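Local coordinates for protein 1-pyrroline-5-carboxylate dehydrogenase (Thermus thermophilus, PDB 1UZB) that probably catalyses the NAD-dependent oxidation of 1-pyrroline-5-carboxylate, by way of its open semialdehyde, to glutamate, as a member of the aldehyde dehydrogenase family, at residues E455-A460 and L469-K474; E433-A438 and R462-G467; K218-F223 and V233-G238; G66-A71 and D211-G216; W93-R98 and R147-Y152. One frame throughout, in Å; residues are numbered along the deposited sequence.

Contact 1. Residues E455-A460 and L469-K474; sequences EHLEWA and LYFNRK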
# COMPACT_ATOMS: atom_id res chain seq x y z
N GLU A 455 27.80 20.79 6.27
CA GLU A 455 27.73 20.67 7.72
C GLU A 455 26.98 21.83 8.36
O GLU A 455 26.28 21.66 9.35
CB GLU A 455 29.13 20.54 8.31
CG GLU A 455 29.85 19.23 7.93
CD GLU A 455 30.52 19.27 6.56
OE1 GLU A 455 30.41 20.28 5.83
OE2 GLU A 455 31.18 18.26 6.22
N HIS A 456 27.12 23.03 7.79
CA HIS A 456 26.42 24.18 8.34
C HIS A 456 24.93 24.09 8.06
O HIS A 456 24.11 24.36 8.94
CB HIS A 456 26.99 25.48 7.77
CG HIS A 456 28.32 25.84 8.33
ND1 HIS A 456 29.00 26.99 7.97
CD2 HIS A 456 29.11 25.22 9.24
CE1 HIS A 456 30.13 27.06 8.64
NE2 HIS A 456 30.22 25.99 9.42
N LEU A 457 24.57 23.69 6.84
CA LEU A 457 23.17 23.56 6.48
C LEU A 457 22.49 22.50 7.33
O LEU A 457 21.41 22.74 7.88
CB LEU A 457 23.03 23.20 4.99
CG LEU A 457 23.53 24.24 3.97
CD1 LEU A 457 23.23 23.73 2.57
CD2 LEU A 457 22.84 25.59 4.20
N GLU A 458 23.11 21.33 7.46
CA GLU A 458 22.49 20.26 8.24
C GLU A 458 22.45 20.62 9.72
O GLU A 458 21.55 20.18 10.45
CB GLU A 458 23.22 18.94 7.99
CG GLU A 458 23.18 18.50 6.52
CD GLU A 458 21.77 18.36 5.95
OE1 GLU A 458 21.64 18.18 4.72
OE2 GLU A 458 20.79 18.42 6.73
N TRP A 459 23.41 21.41 10.17
CA TRP A 459 23.45 21.86 11.56
C TRP A 459 22.22 22.76 11.77
O TRP A 459 21.49 22.62 12.75
CB TRP A 459 24.75 22.65 11.78
CG TRP A 459 25.01 23.15 13.17
CD1 TRP A 459 24.23 22.97 14.27
CD2 TRP A 459 26.14 23.93 13.58
NE1 TRP A 459 24.81 23.59 15.36
CE2 TRP A 459 25.98 24.18 14.96
CE3 TRP A 459 27.27 24.43 12.93
CZ2 TRP A 459 26.91 24.92 15.70
CZ3 TRP A 459 28.20 25.16 13.66
CH2 TRP A 459 28.01 25.40 15.03
N ALA A 460 21.99 23.68 10.84
CA ALA A 460 20.85 24.57 10.91
C ALA A 460 19.52 23.80 10.83
O ALA A 460 18.55 24.18 11.47
CB ALA A 460 20.92 25.59 9.79
N LEU A 469 12.19 26.88 7.53
CA LEU A 469 13.59 27.17 7.25
C LEU A 469 13.92 26.95 5.78
O LEU A 469 13.48 25.97 5.19
CB LEU A 469 14.45 26.27 8.14
CG LEU A 469 15.98 26.38 8.12
CD1 LEU A 469 16.43 27.77 8.53
CD2 LEU A 469 16.54 25.33 9.08
N TYR A 470 14.69 27.86 5.20
CA TYR A 470 15.04 27.77 3.79
C TYR A 470 16.54 27.93 3.56
O TYR A 470 17.17 28.83 4.14
CB TYR A 470 14.31 28.85 3.00
CG TYR A 470 12.81 28.86 3.21
CD1 TYR A 470 12.24 29.50 4.31
CD2 TYR A 470 11.97 28.21 2.31
CE1 TYR A 470 10.85 29.50 4.50
CE2 TYR A 470 10.59 28.20 2.49
CZ TYR A 470 10.04 28.85 3.59
OH TYR A 470 8.67 28.84 3.76
N PHE A 471 17.10 27.08 2.70
CA PHE A 471 18.53 27.14 2.40
C PHE A 471 18.79 27.59 0.96
O PHE A 471 18.26 27.01 0.01
CB PHE A 471 19.20 25.78 2.61
CG PHE A 471 19.09 25.25 4.01
CD1 PHE A 471 19.03 26.11 5.11
CD2 PHE A 471 19.10 23.88 4.24
CE1 PHE A 471 18.97 25.61 6.40
CE2 PHE A 471 19.04 23.36 5.53
CZ PHE A 471 18.98 24.23 6.62
N ASN A 472 19.62 28.62 0.83
CA ASN A 472 20.02 29.17 -0.45
C ASN A 472 18.88 29.65 -1.34
O ASN A 472 18.90 29.48 -2.56
CB ASN A 472 20.93 28.17 -1.18
CG ASN A 472 22.23 27.96 -0.43
OD1 ASN A 472 22.83 28.93 0.05
ND2 ASN A 472 22.68 26.72 -0.32
N ARG A 473 17.89 30.27 -0.70
CA ARG A 473 16.74 30.84 -1.38
C ARG A 473 16.00 31.78 -0.42
O ARG A 473 16.28 31.80 0.78
CB ARG A 473 15.78 29.75 -1.87
CG ARG A 473 15.33 28.77 -0.80
CD ARG A 473 13.94 28.24 -1.11
NE ARG A 473 12.93 29.25 -0.79
CZ ARG A 473 11.64 29.15 -1.07
NH1 ARG A 473 11.17 28.08 -1.70
NH2 ARG A 473 10.81 30.11 -0.70
N LYS A 474 15.05 32.54 -0.96
CA LYS A 474 14.27 33.49 -0.17
C LYS A 474 13.51 32.77 0.95
O LYS A 474 13.20 31.58 0.84
CB LYS A 474 13.27 34.22 -1.07
CG LYS A 474 12.22 33.30 -1.66
CD LYS A 474 11.25 34.03 -2.58
CE LYS A 474 10.12 33.09 -2.99
NZ LYS A 474 9.06 33.76 -3.80

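Contact 2. Residues E433-A438 and R462-G467; sequences EALEVA and REFHVG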
# COMPACT_ATOMS: atom_id res chain seq x y z
N GLU A 433 27.92 31.29 16.40
CA GLU A 433 27.42 32.54 16.96
C GLU A 433 26.21 33.00 16.14
O GLU A 433 25.26 33.56 16.68
CB GLU A 433 28.51 33.60 16.95
CG GLU A 433 28.12 34.90 17.63
CD GLU A 433 29.30 35.83 17.80
OE1 GLU A 433 30.25 35.47 18.52
OE2 GLU A 433 29.28 36.93 17.20
N ALA A 434 26.25 32.76 14.83
CA ALA A 434 25.13 33.14 13.97
C ALA A 434 23.85 32.43 14.40
O ALA A 434 22.79 33.04 14.49
CB ALA A 434 25.45 32.82 12.51
N LEU A 435 23.95 31.13 14.67
CA LEU A 435 22.79 30.37 15.11
C LEU A 435 22.29 30.85 16.47
O LEU A 435 21.09 30.92 16.71
CB LEU A 435 23.12 28.87 15.17
CG LEU A 435 23.25 28.16 13.82
CD1 LEU A 435 23.79 26.75 14.04
CD2 LEU A 435 21.90 28.12 13.12
N GLU A 436 23.23 31.17 17.36
CA GLU A 436 22.86 31.66 18.68
C GLU A 436 22.04 32.95 18.56
O GLU A 436 20.99 33.09 19.18
CB GLU A 436 24.12 31.92 19.52
CG GLU A 436 24.81 30.65 20.00
CD GLU A 436 26.13 30.93 20.70
OE1 GLU A 436 26.72 29.98 21.25
OE2 GLU A 436 26.57 32.10 20.69
N VAL A 437 22.53 33.88 17.75
CA VAL A 437 21.84 35.15 17.54
C VAL A 437 20.51 34.91 16.83
O VAL A 437 19.50 35.53 17.18
CB VAL A 437 22.72 36.12 16.70
CG1 VAL A 437 21.91 37.34 16.29
CG2 VAL A 437 23.93 36.55 17.52
N ALA A 438 20.50 34.00 15.87
CA ALA A 438 19.28 33.71 15.13
C ALA A 438 18.18 33.21 16.07
O ALA A 438 17.03 33.64 15.96
CB ALA A 438 19.56 32.66 14.06
N ARG A 462 18.87 21.11 12.11
CA ARG A 462 18.61 20.58 13.45
C ARG A 462 18.51 21.63 14.55
O ARG A 462 17.79 21.42 15.53
CB ARG A 462 19.72 19.59 13.84
CG ARG A 462 19.97 18.46 12.85
CD ARG A 462 20.92 17.42 13.44
NE ARG A 462 22.21 17.99 13.84
CZ ARG A 462 23.17 18.33 13.00
NH1 ARG A 462 23.01 18.17 11.69
NH2 ARG A 462 24.31 18.85 13.46
N GLU A 463 19.21 22.75 14.40
CA GLU A 463 19.24 23.76 15.46
C GLU A 463 18.73 25.19 15.22
O GLU A 463 18.62 25.95 16.18
CB GLU A 463 20.65 23.83 16.03
CG GLU A 463 21.13 22.53 16.65
CD GLU A 463 20.31 22.13 17.86
OE1 GLU A 463 20.24 22.93 18.82
OE2 GLU A 463 19.73 21.02 17.86
N PHE A 464 18.46 25.57 13.98
CA PHE A 464 17.93 26.92 13.71
C PHE A 464 16.44 26.72 14.02
O PHE A 464 15.69 26.19 13.19
CB PHE A 464 18.15 27.27 12.23
CG PHE A 464 17.96 28.73 11.90
CD1 PHE A 464 17.04 29.52 12.59
CD2 PHE A 464 18.64 29.30 10.83
CE1 PHE A 464 16.81 30.85 12.21
CE2 PHE A 464 18.42 30.62 10.44
CZ PHE A 464 17.50 31.39 11.13
N HIS A 465 16.02 27.16 15.20
CA HIS A 465 14.66 26.93 15.67
C HIS A 465 13.53 27.79 15.14
O HIS A 465 13.01 28.67 15.83
CB HIS A 465 14.65 26.95 17.21
CG HIS A 465 13.49 26.23 17.82
ND1 HIS A 465 13.25 24.89 17.61
CD2 HIS A 465 12.50 26.66 18.65
CE1 HIS A 465 12.17 24.52 18.28
NE2 HIS A 465 11.69 25.58 18.91
N VAL A 466 13.14 27.51 13.90
CA VAL A 466 12.03 28.21 13.25
C VAL A 466 11.18 27.15 12.57
O VAL A 466 11.67 26.09 12.19
CB VAL A 466 12.53 29.25 12.21
CG1 VAL A 466 13.27 30.38 12.91
CG2 VAL A 466 13.42 28.58 11.18
N GLY A 467 9.89 27.44 12.41
CA GLY A 467 8.99 26.49 11.79
C GLY A 467 9.17 26.31 10.29
O GLY A 467 8.82 25.26 9.75

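Contact 3. Residues K218-F223 and V233-G238; sequences KVFEIF and VNFLPG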
# COMPACT_ATOMS: atom_id res chain seq x y z
N LYS A 218 -15.24 40.78 -1.95
CA LYS A 218 -15.18 40.13 -3.25
C LYS A 218 -14.99 38.62 -3.11
O LYS A 218 -15.50 37.85 -3.92
CB LYS A 218 -14.08 40.74 -4.12
CG LYS A 218 -14.38 42.17 -4.53
CD LYS A 218 -13.38 42.68 -5.57
CE LYS A 218 -13.75 44.08 -6.03
NZ LYS A 218 -12.91 44.51 -7.18
N VAL A 219 -14.26 38.20 -2.08
CA VAL A 219 -14.08 36.78 -1.85
C VAL A 219 -15.45 36.20 -1.47
O VAL A 219 -15.81 35.10 -1.90
CB VAL A 219 -13.04 36.50 -0.74
CG1 VAL A 219 -13.07 35.03 -0.34
CG2 VAL A 219 -11.65 36.88 -1.24
N PHE A 220 -16.23 36.94 -0.69
CA PHE A 220 -17.55 36.45 -0.32
C PHE A 220 -18.51 36.40 -1.50
O PHE A 220 -19.44 35.59 -1.51
CB PHE A 220 -18.14 37.24 0.85
CG PHE A 220 -17.91 36.58 2.17
CD1 PHE A 220 -16.65 36.64 2.77
CD2 PHE A 220 -18.90 35.80 2.76
CE1 PHE A 220 -16.39 35.93 3.93
CE2 PHE A 220 -18.64 35.08 3.93
CZ PHE A 220 -17.38 35.14 4.52
N GLU A 221 -18.30 37.26 -2.50
CA GLU A 221 -19.14 37.21 -3.68
C GLU A 221 -18.91 35.83 -4.31
O GLU A 221 -19.84 35.21 -4.82
CB GLU A 221 -18.75 38.29 -4.69
CG GLU A 221 -19.20 39.69 -4.34
CD GLU A 221 -18.86 40.68 -5.44
OE1 GLU A 221 -17.67 40.80 -5.78
OE2 GLU A 221 -19.79 41.34 -5.96
N ILE A 222 -17.66 35.37 -4.27
CA ILE A 222 -17.32 34.07 -4.82
C ILE A 222 -17.98 32.95 -4.00
O ILE A 222 -18.55 32.01 -4.57
CB ILE A 222 -15.79 33.87 -4.86
CG1 ILE A 222 -15.18 34.83 -5.89
CG2 ILE A 222 -15.45 32.43 -5.21
CD1 ILE A 222 -13.66 34.90 -5.86
N PHE A 223 -17.92 33.06 -2.68
CA PHE A 223 -18.55 32.04 -1.84
C PHE A 223 -20.05 31.97 -2.13
O PHE A 223 -20.64 30.89 -2.19
CB PHE A 223 -18.35 32.32 -0.35
CG PHE A 223 -16.92 32.22 0.13
CD1 PHE A 223 -15.99 31.41 -0.52
CD2 PHE A 223 -16.51 32.91 1.27
CE1 PHE A 223 -14.68 31.28 -0.03
CE2 PHE A 223 -15.22 32.79 1.76
CZ PHE A 223 -14.30 31.98 1.11
N VAL A 233 -20.85 30.42 5.85
CA VAL A 233 -19.80 31.44 5.89
C VAL A 233 -20.48 32.80 6.01
O VAL A 233 -21.46 33.09 5.30
CB VAL A 233 -18.87 31.42 4.65
CG1 VAL A 233 -17.99 30.18 4.67
CG2 VAL A 233 -19.69 31.50 3.37
N ASN A 234 -19.96 33.64 6.91
CA ASN A 234 -20.52 34.96 7.16
C ASN A 234 -19.40 36.00 7.18
O ASN A 234 -18.31 35.75 7.70
CB ASN A 234 -21.29 34.92 8.48
CG ASN A 234 -22.32 33.81 8.52
OD1 ASN A 234 -23.45 33.96 8.04
ND2 ASN A 234 -21.93 32.66 9.06
N PHE A 235 -19.70 37.16 6.61
CA PHE A 235 -18.76 38.27 6.46
C PHE A 235 -19.13 39.45 7.35
O PHE A 235 -20.17 40.08 7.15
CB PHE A 235 -18.79 38.68 4.98
CG PHE A 235 -17.88 39.82 4.62
CD1 PHE A 235 -18.41 40.98 4.06
CD2 PHE A 235 -16.51 39.72 4.78
CE1 PHE A 235 -17.59 42.01 3.65
CE2 PHE A 235 -15.67 40.76 4.37
CZ PHE A 235 -16.22 41.91 3.80
N LEU A 236 -18.27 39.75 8.33
CA LEU A 236 -18.52 40.84 9.27
C LEU A 236 -17.44 41.90 9.42
O LEU A 236 -16.73 41.94 10.42
CB LEU A 236 -18.83 40.27 10.66
CG LEU A 236 -20.08 39.42 10.87
CD1 LEU A 236 -20.26 39.13 12.35
CD2 LEU A 236 -21.30 40.16 10.34
N PRO A 237 -17.30 42.77 8.41
CA PRO A 237 -16.28 43.82 8.52
C PRO A 237 -16.67 44.73 9.68
O PRO A 237 -17.86 44.96 9.93
CB PRO A 237 -16.37 44.53 7.16
CG PRO A 237 -17.80 44.27 6.72
CD PRO A 237 -17.99 42.83 7.11
N GLY A 238 -15.67 45.23 10.41
CA GLY A 238 -15.94 46.10 11.54
C GLY A 238 -14.77 46.98 11.92
O GLY A 238 -13.64 46.75 11.48

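Contact 4. Residues G66-A71 and D211-G216; sequences GTTAKA and DAVVVG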
# COMPACT_ATOMS: atom_id res chain seq x y z
N GLY A 66 -13.45 51.79 -1.75
CA GLY A 66 -14.82 51.35 -1.56
C GLY A 66 -15.22 51.50 -0.11
O GLY A 66 -14.41 51.84 0.74
N THR A 67 -16.50 51.25 0.17
CA THR A 67 -16.99 51.33 1.53
C THR A 67 -17.73 50.04 1.81
O THR A 67 -18.15 49.35 0.88
CB THR A 67 -17.97 52.51 1.73
OG1 THR A 67 -19.13 52.31 0.92
CG2 THR A 67 -17.31 53.82 1.37
N THR A 68 -17.87 49.69 3.08
CA THR A 68 -18.60 48.49 3.44
C THR A 68 -19.48 48.78 4.63
O THR A 68 -19.33 49.81 5.30
CB THR A 68 -17.65 47.33 3.84
OG1 THR A 68 -17.03 47.64 5.09
CG2 THR A 68 -16.59 47.11 2.78
N ALA A 69 -20.41 47.88 4.89
CA ALA A 69 -21.29 48.02 6.04
C ALA A 69 -20.39 47.83 7.26
O ALA A 69 -19.26 47.36 7.13
CB ALA A 69 -22.38 46.97 6.01
N LYS A 70 -20.89 48.19 8.43
CA LYS A 70 -20.11 48.06 9.66
C LYS A 70 -20.90 47.22 10.65
O LYS A 70 -22.00 47.60 11.06
CB LYS A 70 -19.83 49.44 10.25
CG LYS A 70 -19.00 49.41 11.52
CD LYS A 70 -18.81 50.81 12.08
CE LYS A 70 -18.06 50.79 13.40
NZ LYS A 70 -17.92 52.15 13.97
N ALA A 71 -20.34 46.08 11.04
CA ALA A 71 -21.01 45.18 11.97
C ALA A 71 -20.79 45.58 13.42
O ALA A 71 -19.73 46.08 13.79
CB ALA A 71 -20.52 43.75 11.75
N ASP A 211 -8.24 47.34 6.87
CA ASP A 211 -7.60 47.87 5.66
C ASP A 211 -7.88 47.06 4.39
O ASP A 211 -7.53 47.51 3.30
CB ASP A 211 -6.09 47.96 5.86
CG ASP A 211 -5.70 49.01 6.88
OD1 ASP A 211 -5.98 50.20 6.64
OD2 ASP A 211 -5.10 48.65 7.91
N ALA A 212 -8.50 45.90 4.53
CA ALA A 212 -8.77 45.05 3.38
C ALA A 212 -10.19 44.51 3.31
O ALA A 212 -10.43 43.39 2.87
CB ALA A 212 -7.77 43.88 3.38
N VAL A 213 -11.16 45.33 3.73
CA VAL A 213 -12.55 44.90 3.72
C VAL A 213 -13.16 44.73 2.32
O VAL A 213 -14.04 43.90 2.12
CB VAL A 213 -13.45 45.89 4.51
CG1 VAL A 213 -13.05 45.88 5.98
CG2 VAL A 213 -13.32 47.30 3.94
N VAL A 214 -12.68 45.50 1.35
CA VAL A 214 -13.24 45.39 0.00
C VAL A 214 -12.89 44.06 -0.67
O VAL A 214 -13.77 43.40 -1.22
CB VAL A 214 -12.77 46.54 -0.92
CG1 VAL A 214 -13.26 46.31 -2.34
CG2 VAL A 214 -13.33 47.86 -0.40
N VAL A 215 -11.63 43.67 -0.62
CA VAL A 215 -11.26 42.41 -1.25
C VAL A 215 -11.90 41.23 -0.51
O VAL A 215 -12.18 40.19 -1.11
CB VAL A 215 -9.73 42.24 -1.34
CG1 VAL A 215 -9.14 41.90 0.01
CG2 VAL A 215 -9.40 41.18 -2.38
N GLY A 216 -12.13 41.39 0.79
CA GLY A 216 -12.77 40.34 1.55
C GLY A 216 -14.20 40.17 1.06
O GLY A 216 -14.72 39.05 0.97

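Contact 5. Residues W93-R98 and R147-Y152; sequences WPQEDR and RAALRY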
# COMPACT_ATOMS: atom_id res chain seq x y z
N TRP A 93 -23.35 16.93 5.65
CA TRP A 93 -23.08 16.79 4.22
C TRP A 93 -21.98 15.76 4.02
O TRP A 93 -21.02 15.71 4.80
CB TRP A 93 -22.57 18.10 3.62
CG TRP A 93 -23.60 19.08 3.18
CD1 TRP A 93 -24.70 19.50 3.88
CD2 TRP A 93 -23.60 19.82 1.95
NE1 TRP A 93 -25.37 20.47 3.17
CE2 TRP A 93 -24.72 20.68 1.98
CE3 TRP A 93 -22.76 19.85 0.84
CZ2 TRP A 93 -25.02 21.56 0.94
CZ3 TRP A 93 -23.06 20.72 -0.21
CH2 TRP A 93 -24.18 21.56 -0.15
N PRO A 94 -22.09 14.90 2.99
CA PRO A 94 -21.02 13.93 2.78
C PRO A 94 -19.78 14.76 2.48
O PRO A 94 -19.88 15.82 1.86
CB PRO A 94 -21.50 13.15 1.56
CG PRO A 94 -22.99 13.18 1.71
CD PRO A 94 -23.26 14.61 2.14
N GLN A 95 -18.61 14.30 2.91
CA GLN A 95 -17.40 15.06 2.66
C GLN A 95 -17.19 15.31 1.16
O GLN A 95 -16.73 16.37 0.76
CB GLN A 95 -16.18 14.35 3.24
CG GLN A 95 -14.88 15.15 3.09
CD GLN A 95 -14.99 16.54 3.69
OE1 GLN A 95 -15.23 16.70 4.89
NE2 GLN A 95 -14.83 17.55 2.85
N GLU A 96 -17.56 14.33 0.33
CA GLU A 96 -17.40 14.49 -1.11
C GLU A 96 -18.17 15.71 -1.62
O GLU A 96 -17.71 16.41 -2.53
CB GLU A 96 -17.86 13.23 -1.84
CG GLU A 96 -16.94 12.02 -1.68
CD GLU A 96 -17.09 11.32 -0.35
OE1 GLU A 96 -16.30 10.39 -0.09
OE2 GLU A 96 -18.01 11.67 0.43
N ASP A 97 -19.33 15.95 -1.03
CA ASP A 97 -20.19 17.08 -1.40
C ASP A 97 -19.57 18.41 -0.97
O ASP A 97 -19.57 19.38 -1.72
CB ASP A 97 -21.58 16.93 -0.77
CG ASP A 97 -22.40 15.82 -1.39
OD1 ASP A 97 -21.84 14.97 -2.11
OD2 ASP A 97 -23.63 15.79 -1.14
N ARG A 98 -19.04 18.46 0.25
CA ARG A 98 -18.42 19.69 0.73
C ARG A 98 -17.16 19.99 -0.08
O ARG A 98 -16.90 21.15 -0.43
CB ARG A 98 -18.06 19.58 2.22
CG ARG A 98 -19.27 19.58 3.16
CD ARG A 98 -18.85 19.80 4.61
NE ARG A 98 -18.05 18.69 5.11
CZ ARG A 98 -18.49 17.76 5.95
NH1 ARG A 98 -19.73 17.82 6.42
NH2 ARG A 98 -17.71 16.75 6.30
N ARG A 147 -9.08 18.56 -1.10
CA ARG A 147 -8.53 17.22 -1.20
C ARG A 147 -8.14 16.66 0.16
O ARG A 147 -8.42 15.50 0.47
CB ARG A 147 -7.30 17.24 -2.12
CG ARG A 147 -7.62 17.52 -3.59
CD ARG A 147 -6.34 17.77 -4.38
NE ARG A 147 -6.55 17.88 -5.83
CZ ARG A 147 -7.11 18.91 -6.45
NH1 ARG A 147 -7.25 18.90 -7.76
NH2 ARG A 147 -7.53 19.96 -5.75
N ALA A 148 -7.48 17.47 0.98
CA ALA A 148 -7.05 17.03 2.29
C ALA A 148 -8.21 16.59 3.18
O ALA A 148 -8.08 15.64 3.95
CB ALA A 148 -6.24 18.13 2.97
N ALA A 149 -9.34 17.28 3.06
CA ALA A 149 -10.51 16.96 3.87
C ALA A 149 -10.98 15.53 3.64
O ALA A 149 -11.48 14.88 4.56
CB ALA A 149 -11.64 17.95 3.57
N LEU A 150 -10.83 15.02 2.42
CA LEU A 150 -11.27 13.66 2.13
C LEU A 150 -10.47 12.61 2.89
O LEU A 150 -10.93 11.48 3.06
CB LEU A 150 -11.19 13.40 0.62
CG LEU A 150 -12.27 14.12 -0.19
CD1 LEU A 150 -11.94 14.07 -1.67
CD2 LEU A 150 -13.62 13.48 0.08
N ARG A 151 -9.27 12.97 3.34
CA ARG A 151 -8.42 12.05 4.08
C ARG A 151 -8.98 11.79 5.48
O ARG A 151 -8.54 10.87 6.17
CB ARG A 151 -7.00 12.61 4.17
CG ARG A 151 -6.32 12.80 2.82
CD ARG A 151 -5.93 11.47 2.19
NE ARG A 151 -4.73 10.92 2.80
CZ ARG A 151 -3.49 11.32 2.52
NH1 ARG A 151 -3.29 12.28 1.62
NH2 ARG A 151 -2.45 10.77 3.14
N TYR A 152 -9.94 12.61 5.90
CA TYR A 152 -10.54 12.48 7.23
C TYR A 152 -11.97 11.94 7.17
O TYR A 152 -12.65 11.89 8.19
CB TYR A 152 -10.58 13.84 7.93
CG TYR A 152 -9.23 14.43 8.26
CD1 TYR A 152 -8.56 15.23 7.35
CD2 TYR A 152 -8.62 14.16 9.48
CE1 TYR A 152 -7.30 15.76 7.65
CE2 TYR A 152 -7.37 14.68 9.79
CZ TYR A 152 -6.71 15.48 8.87
OH TYR A 152 -5.48 16.00 9.18
O HOH W 1 -13.37 15.21 6.30

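Contact 1. Residues E455-A460 and L469-K474
Leu457 lays one methyl on the ring of Phe471, and this CH-pi contact is the heart of the join. Its CD2 stands 4.1 Å from the centroid of the Phe471 ring, 22° off the normal and displaced toward the rim on the CG side. With CG of Phe471 anti to its carbonyl carbon (chi1 -59°), the ring reaches toward the helix, and the leucine and the phenylalanine run antiparallel, side by side. Two further apolar contacts involve Ala460. Ala460 CB meets Phe471 CE1 at 3.9 Å, obliquely to the ring, and Leu469 CD2 lies 4.4 Å from that same Ala460 CB. Backbone carbonyls are the third kind of neighbour: Leu457 O approaches Phe471 CZ to 3.1 Å, and Ala460 O approaches Leu469 CD2 to 3.3 Å. At the far end, Asn472 turns its amide to Ser451 O, so its NH2 group merely brushes Leu457 CD1. This is helix-on-strand packing in the beta-alpha-beta unit of strand 446-450, helix 454-463 and strand 468-471. Val449 of the first strand touches Leu457, Ala460 and Phe471 alike, while on its other side strand 468-471 pairs in parallel with a strand of a second subunit, carrying the sheet across the interface.

Contact 2. Residues E433-A438 and R462-G467
The carbonyl oxygen of Phe464 is gripped twice: by the N-H of Val466, which closes the inverse gamma turn centred on His465 (Val466 N to Phe464 O 3.0 Å), and by Lys510 NZ of a second subunit. Phe464 is the first residue to leave helical geometry after helix 454-463, and the polar hold on its backbone probably helps to set where the ring starts. CG lies anti to the backbone N (chi1 -166°), which carries the ring along the flank of helix 431-439. There Ala438 CB sits over one face, 4.1 Å from the centroid of the Phe464 ring and 25° off the normal, a CH-pi contact displaced toward CE1 and CZ. Nearer the root, Leu435 CD2 touches Phe464 CB at 3.9 Å. Asn439 also ties the two parts together through His465 N and Glu463 O. Beneath, Ile296 of strand 293-297 touches Leu435, Ala438 and Phe464, so the helix 431-439 and the end of helix 454-463 close together over one strand of the seven-stranded sheet.

Contact 3. Residues K218-F223 and V233-G238
Phe220 and Phe235 meet where the helix of a beta-alpha-beta unit packs on its last strand (strand 203-207, helix 213-226, strand 233-235), in what is by family the Rossmann-like cofactor-binding domain. The segments of helix and final strand run at 151° with axes 9.5 Å apart, and the ring of Phe220 fills the space between them. On one face Phe235 CB sits almost exactly over its middle, 3.5 Å from the centroid of the Phe220 ring, a close CH-pi contact. The opposite face receives CD2 of Phe223 from the next turn of the same helix, so the ring is clamped between two carbons. The rings of Phe220 and Phe235 themselves meet obliquely, planes at 33°, because Phe235 sends CG anti to its backbone N (chi1 180°) and its ring travels on toward the start of the helix. At the edge of the Phe220 ring, the carbonyl carbon of Val233 lies in plane, 3.6 Å from Phe220 CE2. Asn234 O comes in obliquely, 3.4 Å from Phe220 CZ. Phe190 of helix 188-199 also borders this ring. Val233 reaches both aromatic residues of the helix, its CG2 lying 3.8 Å from Phe220 CE2 and 4.0 Å from Phe223 CB.

Contact 4. Residues G66-A71 and D211-G216
Thr68 and Val213 meet where the first turn of helix 213-226 comes up against strand 64-69, a member of the small four-stranded mixed sheet. The helix belongs to the neighbouring beta-alpha-beta unit, so the contact joins that unit to the small sheet across 140 residues of chain. From Thr68 CB, which is directed at the helix, the side chain forks. The methyl branch stands anti to the carbonyl carbon and runs straight into the valine: Thr68 CG2 to Val213 CG2 is 3.5 Å, tighter than usual for two methyls, with Val213 CB at 3.8 Å from the same Thr68 CG2. The hydroxyl branch lies between the backbone N and the carbonyl carbon (chi1 69°), and from there Thr68 OG1 donates to Ala69 O at 3.0 Å, tilted 26° from the carbonyl plane. It thus spends its hydrogen within its own strand while also passing 3.9 Å from Val213 CG2. Replacing Thr68 with glycine would probably open a gap against the Val213 methyl and take from Ala69 O its hydroxyl donor. The carboxylate of Glu123 accepts the N-H groups of Val214 and Val215 in the first turn of the helix. Two residues before Thr68 on the same strand is Gly66: Val214 CG2 rests 4.0 Å from Gly66 CA, and a CB there would come within 3.1 Å of that same methyl.

Contact 5. Residues W93-R98 and R147-Y152
The carboxamide of Gln95 carries the methyl of Ala149 above its plane, nearest on the nitrogen side, where Gln95 NE2 and Ala149 CB are 3.3 Å apart. The guanidinium of Arg98 takes Gln95 OE1 at its edge, in its own plane, and has Gln95 N off toward the rim of one face. The bond from Arg98 NH2 to Gln95 OE1 is 2.9 Å and nearly straight (168°), though the donor stands well above the amide plane; Arg98 NE adds a weak second bond. One water completes the grip, donating to Gln95 OE1 at 2.8 Å and to Ala149 O at 2.6 Å, and so bridges the two segments. The amide nitrogen turns to Ala199 O and Ser99 OG, which fixes the rotation of the group. These residues sit where the start of helix 95-111 meets the closing turns of helix 128-149, two members of a run of consecutive helices. With a leucine in place of Gln95, Arg98 and the bridging water would probably lose their common acceptor and Ala199 O one of its donors. Gln95 reaches across because CG is anti to its backbone N (chi1 -176°) and the chain then bends. On the partly exposed side, Leu150 CD2 lies against Gln95 CG at 3.7 Å and, roughly at a right angle, against Glu96 CG at 4.0 Å.

All five contacts are largely buried, but contact 5 shades into partly exposed Leu150. They fall into two neighbouring pairs and a loner. Contacts 1 and 2 share helix 454-463, touch through Leu469 and Phe464, and lie at a subunit interface; contacts 3 and 4 share helix 213-226 on the opposite side of the chain's centre, about 40 Å away between centres, and no other subunit touches them. A probable backbone bond from Ala71 N to Pro237 O ties these last two. Chemistry follows place: contacts 1, 2 and 3 rest on a phenylalanine under an aliphatic carbon, contact 4 on small branched side chains, and contact 5, between helix ends, on a water-bridged amide.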